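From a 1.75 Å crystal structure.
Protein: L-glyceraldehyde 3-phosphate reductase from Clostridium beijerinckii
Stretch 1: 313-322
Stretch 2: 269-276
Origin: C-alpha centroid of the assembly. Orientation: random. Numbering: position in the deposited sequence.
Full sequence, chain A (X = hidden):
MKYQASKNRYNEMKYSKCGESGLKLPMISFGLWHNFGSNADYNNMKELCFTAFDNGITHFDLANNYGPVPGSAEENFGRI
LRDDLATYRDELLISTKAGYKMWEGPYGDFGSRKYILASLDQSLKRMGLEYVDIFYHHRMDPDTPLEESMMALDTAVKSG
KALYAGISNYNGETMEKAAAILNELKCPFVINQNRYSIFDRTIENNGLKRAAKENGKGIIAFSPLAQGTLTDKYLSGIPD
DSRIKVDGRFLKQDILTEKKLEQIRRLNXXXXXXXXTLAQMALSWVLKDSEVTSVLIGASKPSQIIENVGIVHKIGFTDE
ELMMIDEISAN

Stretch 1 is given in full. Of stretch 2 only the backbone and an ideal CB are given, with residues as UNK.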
ATOM      1  N   HIS A 313     -10.628 -14.248   0.445  1.00 46.58           N
ATOM      2  CA  HIS A 313     -11.249 -15.572   0.126  1.00 49.06           C
ATOM      3  C   HIS A 313     -12.442 -15.452  -0.837  1.00 48.17           C
ATOM      4  O   HIS A 313     -13.063 -16.476  -1.093  1.00 47.84           O
ATOM      5  CB  HIS A 313     -11.625 -16.296   1.419  1.00 51.82           C
ATOM      6  CG  HIS A 313     -10.406 -16.627   2.196  1.00 53.73           C
ATOM      7  ND1 HIS A 313      -9.977 -15.852   3.253  1.00 57.32           N
ATOM      8  CD2 HIS A 313      -9.458 -17.566   1.986  1.00 55.55           C
ATOM      9  CE1 HIS A 313      -8.835 -16.340   3.706  1.00 57.61           C
ATOM     10  NE2 HIS A 313      -8.500 -17.401   2.946  1.00 57.33           N
ATOM     11  N   LYS A 314     -12.709 -14.263  -1.387  1.00 45.80           N
ATOM     12  CA  LYS A 314     -13.817 -14.017  -2.346  1.00 45.91           C
ATOM     13  C   LYS A 314     -13.345 -13.043  -3.434  1.00 42.75           C
ATOM     14  O   LYS A 314     -14.055 -12.041  -3.706  1.00 42.31           O
ATOM     15  CB  LYS A 314     -15.050 -13.449  -1.630  1.00 48.42           C
ATOM     16  CG  LYS A 314     -15.706 -14.356  -0.605  1.00 50.70           C
ATOM     17  CD  LYS A 314     -17.061 -13.863  -0.200  1.00 52.83           C
ATOM     18  CE  LYS A 314     -17.593 -14.551   1.037  1.00 54.18           C
ATOM     19  NZ  LYS A 314     -18.979 -14.104   1.310  1.00 56.34           N
ATOM     20  N   ILE A 315     -12.202 -13.313  -4.058  1.00 39.45           N
ATOM     21  CA  ILE A 315     -11.623 -12.387  -5.084  1.00 38.45           C
ATOM     22  C   ILE A 315     -12.137 -12.786  -6.475  1.00 38.34           C
ATOM     23  O   ILE A 315     -11.805 -12.091  -7.450  1.00 38.31           O
ATOM     24  CB  ILE A 315     -10.097 -12.340  -4.980  1.00 37.67           C
ATOM     25  CG1 ILE A 315      -9.434 -13.695  -5.263  1.00 38.68           C
ATOM     26  CG2 ILE A 315      -9.716 -11.796  -3.603  1.00 36.25           C
ATOM     27  CD1 ILE A 315      -7.923 -13.629  -5.345  1.00 38.74           C
ATOM     28  N   GLY A 316     -12.923 -13.860  -6.542  1.00 39.03           N
ATOM     29  CA  GLY A 316     -13.564 -14.312  -7.793  1.00 39.68           C
ATOM     30  C   GLY A 316     -14.875 -13.595  -8.077  1.00 40.34           C
ATOM     31  O   GLY A 316     -15.723 -13.506  -7.182  1.00 41.60           O
ATOM     32  N   PHE A 317     -15.092 -13.233  -9.334  1.00 39.47           N
ATOM     33  CA  PHE A 317     -16.286 -12.506  -9.804  1.00 39.70           C
ATOM     34  C   PHE A 317     -16.781 -13.173 -11.080  1.00 41.41           C
ATOM     35  O   PHE A 317     -15.918 -13.530 -11.890  1.00 41.56           O
ATOM     36  CB  PHE A 317     -15.918 -11.058 -10.106  1.00 38.08           C
ATOM     37  CG  PHE A 317     -15.720 -10.197  -8.889  1.00 36.16           C
ATOM     38  CD1 PHE A 317     -14.548 -10.245  -8.169  1.00 33.91           C
ATOM     39  CD2 PHE A 317     -16.742  -9.387  -8.419  1.00 36.61           C
ATOM     40  CE1 PHE A 317     -14.374  -9.441  -7.048  1.00 33.03           C
ATOM     41  CE2 PHE A 317     -16.554  -8.571  -7.312  1.00 35.59           C
ATOM     42  CZ  PHE A 317     -15.384  -8.616  -6.611  1.00 33.67           C
ATOM     43  N   THR A 318     -18.085 -13.237 -11.258  1.00 42.91           N
ATOM     44  CA  THR A 318     -18.727 -13.726 -12.509  1.00 45.11           C
ATOM     45  C   THR A 318     -18.499 -12.622 -13.564  1.00 45.61           C
ATOM     46  O   THR A 318     -18.397 -11.349 -13.159  1.00 44.18           O
ATOM     47  CB  THR A 318     -20.215 -14.042 -12.308  1.00 47.16           C
ATOM     48  OG1 THR A 318     -21.038 -12.855 -12.048  1.00 47.51           O
ATOM     49  CG2 THR A 318     -20.442 -15.052 -11.201  1.00 47.06           C
ATOM     50  N   ASP A 319     -18.566 -13.019 -14.871  1.00 47.73           N
ATOM     51  CA  ASP A 319     -18.471 -12.029 -15.984  1.00 48.87           C
ATOM     52  C   ASP A 319     -19.655 -11.044 -15.829  1.00 48.12           C
ATOM     53  O   ASP A 319     -19.454  -9.825 -16.054  1.00 47.38           O
ATOM     54  CB  ASP A 319     -18.377 -12.738 -17.348  1.00 52.49           C
ATOM     55  CG  ASP A 319     -17.077 -13.521 -17.569  1.00 52.94           C
ATOM     56  OD1 ASP A 319     -16.056 -13.151 -16.985  1.00 55.35           O
ATOM     57  OD2 ASP A 319     -17.106 -14.527 -18.311  1.00 59.35           O
ATOM     58  N   GLU A 320     -20.765 -11.512 -15.253  1.00 47.82           N
ATOM     59  CA  GLU A 320     -21.970 -10.641 -15.059  1.00 48.84           C
ATOM     60  C   GLU A 320     -21.685  -9.557 -13.963  1.00 47.00           C
ATOM     61  O   GLU A 320     -22.213  -8.305 -14.165  1.00 48.20           O
ATOM     62  CB  GLU A 320     -23.213 -11.415 -14.646  1.00 50.32           C
ATOM     63  CG  GLU A 320     -24.433 -10.524 -14.529  1.00 51.72           C
ATOM     64  CD  GLU A 320     -25.705 -11.315 -14.276  1.00 53.91           C
ATOM     65  OE1 GLU A 320     -25.615 -12.173 -13.375  1.00 53.89           O
ATOM     66  OE2 GLU A 320     -26.754 -11.117 -14.990  1.00 55.07           O
ATOM     67  N   GLU A 321     -21.077 -10.030 -12.822  1.00 44.96           N
ATOM     68  CA  GLU A 321     -20.804  -9.063 -11.728  1.00 43.65           C
ATOM     69  C   GLU A 321     -19.893  -7.980 -12.281  1.00 42.55           C
ATOM     70  O   GLU A 321     -20.120  -6.794 -11.968  1.00 42.51           O
ATOM     71  CB  GLU A 321     -20.161  -9.723 -10.510  1.00 42.36           C
ATOM     72  CG  GLU A 321     -21.121 -10.563  -9.712  1.00 44.00           C
ATOM     73  CD  GLU A 321     -20.496 -11.441  -8.641  1.00 43.24           C
ATOM     74  OE1 GLU A 321     -19.370 -11.851  -8.798  1.00 42.29           O
ATOM     75  OE2 GLU A 321     -21.184 -11.749  -7.672  1.00 45.41           O
ATOM     76  N   LEU A 322     -18.844  -8.397 -13.000  1.00 41.64           N
ATOM     77  CA  LEU A 322     -17.819  -7.491 -13.536  1.00 40.63           C
ATOM     78  C   LEU A 322     -18.410  -6.504 -14.542  1.00 42.32           C
ATOM     79  O   LEU A 322     -18.096  -5.324 -14.419  1.00 41.02           O
ATOM     80  CB  LEU A 322     -16.691  -8.305 -14.162  1.00 40.16           C
ATOM     81  CG  LEU A 322     -15.820  -9.096 -13.176  1.00 38.33           C
ATOM     82  CD1 LEU A 322     -14.577  -9.600 -13.874  1.00 37.65           C
ATOM     83  CD2 LEU A 322     -15.458  -8.287 -11.938  1.00 36.71           C
ATOM     84  N   UNK A 269     -25.679  -3.421  -3.726  1.00 50.33           N
ATOM     85  CA  UNK A 269     -26.623  -4.532  -4.038  1.00 52.34           C
ATOM     86  C   UNK A 269     -25.828  -5.722  -4.596  1.00 50.17           C
ATOM     87  O   UNK A 269     -26.194  -6.915  -4.256  1.00 51.49           O
ATOM     88  CB  UNK A 269     -27.689  -4.087  -5.041  1.00 52.34           C
ATOM     89  N   UNK A 270     -24.828  -5.454  -5.444  1.00 47.69           N
ATOM     90  CA  UNK A 270     -23.967  -6.541  -5.988  1.00 46.26           C
ATOM     91  C   UNK A 270     -23.202  -7.198  -4.818  1.00 44.72           C
ATOM     92  O   UNK A 270     -23.114  -8.484  -4.752  1.00 45.31           O
ATOM     93  CB  UNK A 270     -22.990  -6.000  -7.034  1.00 46.26           C
ATOM     94  N   UNK A 271     -22.730  -6.371  -3.868  1.00 43.78           N
ATOM     95  CA  UNK A 271     -21.996  -6.873  -2.689  1.00 42.66           C
ATOM     96  C   UNK A 271     -22.926  -7.741  -1.830  1.00 44.60           C
ATOM     97  O   UNK A 271     -22.535  -8.874  -1.509  1.00 43.61           O
ATOM     98  CB  UNK A 271     -21.436  -5.713  -1.863  1.00 42.66           C
ATOM     99  N   UNK A 272     -24.143  -7.283  -1.521  1.00 47.74           N
ATOM    100  CA  UNK A 272     -25.068  -8.046  -0.650  1.00 50.56           C
ATOM    101  C   UNK A 272     -25.312  -9.471  -1.249  1.00 51.60           C
ATOM    102  O   UNK A 272     -25.179 -10.548  -0.438  1.00 52.35           O
ATOM    103  CB  UNK A 272     -26.393  -7.295  -0.498  1.00 50.56           C
ATOM    104  N   UNK A 273     -25.439  -9.522  -2.612  1.00 52.30           N
ATOM    105  CA  UNK A 273     -25.771 -10.780  -3.342  1.00 54.52           C
ATOM    106  C   UNK A 273     -24.597 -11.760  -3.218  1.00 52.19           C
ATOM    107  O   UNK A 273     -24.839 -12.971  -3.326  1.00 52.25           O
ATOM    108  CB  UNK A 273     -26.074 -10.500  -4.815  1.00 54.52           C
ATOM    109  N   UNK A 274     -23.391 -11.241  -3.005  1.00 49.54           N
ATOM    110  CA  UNK A 274     -22.132 -12.009  -2.797  1.00 47.79           C
ATOM    111  C   UNK A 274     -21.918 -12.346  -1.314  1.00 46.66           C
ATOM    112  O   UNK A 274     -20.929 -12.990  -1.030  1.00 45.93           O
ATOM    113  CB  UNK A 274     -20.932 -11.216  -3.319  1.00 47.79           C
ATOM    114  N   UNK A 275     -22.767 -11.888  -0.393  1.00 47.10           N
ATOM    115  CA  UNK A 275     -22.575 -12.113   1.051  1.00 46.24           C
ATOM    116  C   UNK A 275     -21.476 -11.225   1.596  1.00 44.33           C
ATOM    117  O   UNK A 275     -20.867 -11.602   2.583  1.00 44.51           O
ATOM    118  CB  UNK A 275     -22.243 -13.580   1.332  1.00 46.24           C
ATOM    119  N   UNK A 276     -21.205 -10.085   0.953  1.00 42.66           N
ATOM    120  CA  UNK A 276     -20.154  -9.138   1.365  1.00 40.71           C
ATOM    121  C   UNK A 276     -20.738  -7.746   1.642  1.00 41.61           C
ATOM    122  O   UNK A 276     -21.771  -7.383   1.041  1.00 42.45           O
ATOM    123  CB  UNK A 276     -19.072  -9.044   0.287  1.00 40.71           C
TER

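Stretch 2 is the last turn of a helix and the residues that follow it, and it meets stretch 1 mainly through positions 270, 274, 275 and 276. Position 269 is helical and its CB is out of reach of stretch 1, so almost any helix-compatible residue would serve; it is Asn-269.

At 270 CA-to-CB points toward stretch 1, and the CA lies 7.0 Å from the CA of Glu-321. No atom of stretch 1 comes within 5.5 Å of the ideal CB, which leaves space for a medium or large side chain beside the aliphatic part of Glu-321; Leu, Ile, Val or Met would all suit. The residue is Ile-270, with CG2 4.2 Å from CG of Glu-321. A water bridges the same pair, its O donating to Ile-270 O (2.7 Å) and to Glu-321 OE2 (2.8 Å).

Position 271 points away and 272 is out of reach, so any helix-compatible residue would do; they are Ala-271 and Leu-272. Position 273 points sideways with nothing near its CB, and many residues, polar ones included, would fit; Asn-273 makes no contact with stretch 1.

At 274 the CB points toward stretch 1, and the ideal CB lies 4.4 Å from Glu-321 OE2; beyond it are the carbonyls of Lys-314 and Gly-316 and the Phe-317 ring. A carboxylate, carbonyl acceptors and an aromatic face call for a long cationic donor: Lys could answer the charge, but a planar guanidinium could also stack. Arg-274 does both. Its NH1 donates to Gly-316 O (2.9 Å) and forms a salt bridge with Glu-321 OE1 (2.8 Å), although that hydrogen bond is weak. The guanidinium lies flat on Phe-317, planes at 2°, leaving its edge free to meet the oxygens. Glu-321 OE1 also accepts from Thr-318 N (3.1 Å), which ties the carboxylate to the start of its own helix.

At 275 phi is +75°, which favours glycine; phi alone would tolerate Asn, but an ideal CB 3.3 Å from Lys-314 NZ would crowd the amine as placed. Gly-275 is the first residue to leave helical phi/psi, in a Schellman motif. Lys-314 NZ donates to Arg-274 O (3.2 Å) and weakly to Gly-275 O (3.4 Å).

Position 276 is extended and points toward stretch 1, its ideal CB 5.2 Å from Lys-314 NZ; a polar or acidic side chain, or an aliphatic one packing on the Lys-314 chain, would suit. Gln-276 packs NE2 3.7 Å from Lys-314 CB, while its OE1 accepts from Arg-274 NE (2.8 Å), helping to hold the guanidinium in place.

Stretch 2 (269-276) NIALNRGQ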
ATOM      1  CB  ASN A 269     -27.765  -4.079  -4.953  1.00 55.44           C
ATOM      2  CG  ASN A 269     -28.798  -3.261  -4.202  1.00 58.56           C
ATOM      3  OD1 ASN A 269     -28.928  -3.519  -2.784  1.00 61.52           O
ATOM      4  ND2 ASN A 269     -29.640  -2.332  -5.183  1.00 61.02           N
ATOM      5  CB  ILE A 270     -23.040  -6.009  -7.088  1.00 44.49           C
ATOM      6  CG1 ILE A 270     -23.868  -5.449  -8.246  1.00 46.18           C
ATOM      7  CG2 ILE A 270     -22.081  -7.084  -7.540  1.00 42.97           C
ATOM      8  CD1 ILE A 270     -23.080  -4.671  -9.245  1.00 45.54           C
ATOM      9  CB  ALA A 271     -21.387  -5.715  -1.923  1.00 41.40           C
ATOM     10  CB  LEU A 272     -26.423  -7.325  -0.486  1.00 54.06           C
ATOM     11  CG  LEU A 272     -26.437  -6.039   0.348  1.00 55.01           C
ATOM     12  CD1 LEU A 272     -27.835  -5.469   0.453  1.00 57.40           C
ATOM     13  CD2 LEU A 272     -25.885  -6.260   1.747  1.00 54.84           C
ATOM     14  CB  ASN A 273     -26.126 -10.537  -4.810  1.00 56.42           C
ATOM     15  CG  ASN A 273     -27.472  -9.880  -5.002  1.00 60.85           C
ATOM     16  OD1 ASN A 273     -28.395 -10.055  -4.201  1.00 64.08           O
ATOM     17  ND2 ASN A 273     -27.623  -9.161  -6.105  1.00 63.61           N
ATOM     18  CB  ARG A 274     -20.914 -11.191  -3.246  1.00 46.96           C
ATOM     19  CG  ARG A 274     -20.823 -10.991  -4.747  1.00 47.76           C
ATOM     20  CD  ARG A 274     -19.767  -9.991  -5.107  1.00 45.57           C
ATOM     21  NE  ARG A 274     -18.443 -10.338  -4.640  1.00 44.72           N
ATOM     22  CZ  ARG A 274     -17.607 -11.158  -5.244  1.00 43.37           C
ATOM     23  NH1 ARG A 274     -17.964 -11.792  -6.342  1.00 45.35           N
ATOM     24  NH2 ARG A 274     -16.429 -11.371  -4.716  1.00 42.03           N
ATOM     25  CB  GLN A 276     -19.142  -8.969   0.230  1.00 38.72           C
ATOM     26  CG  GLN A 276     -18.320 -10.214  -0.101  1.00 37.66           C
ATOM     27  CD  GLN A 276     -17.162  -9.880  -1.015  1.00 36.35           C
ATOM     28  OE1 GLN A 276     -17.349  -9.503  -2.169  1.00 36.12           O
ATOM     29  NE2 GLN A 276     -15.941 -10.017  -0.510  1.00 34.65           N
TER
HETATM   30  O   HOH W   1     -23.400 -10.159  -6.903  1.00 36.03           O
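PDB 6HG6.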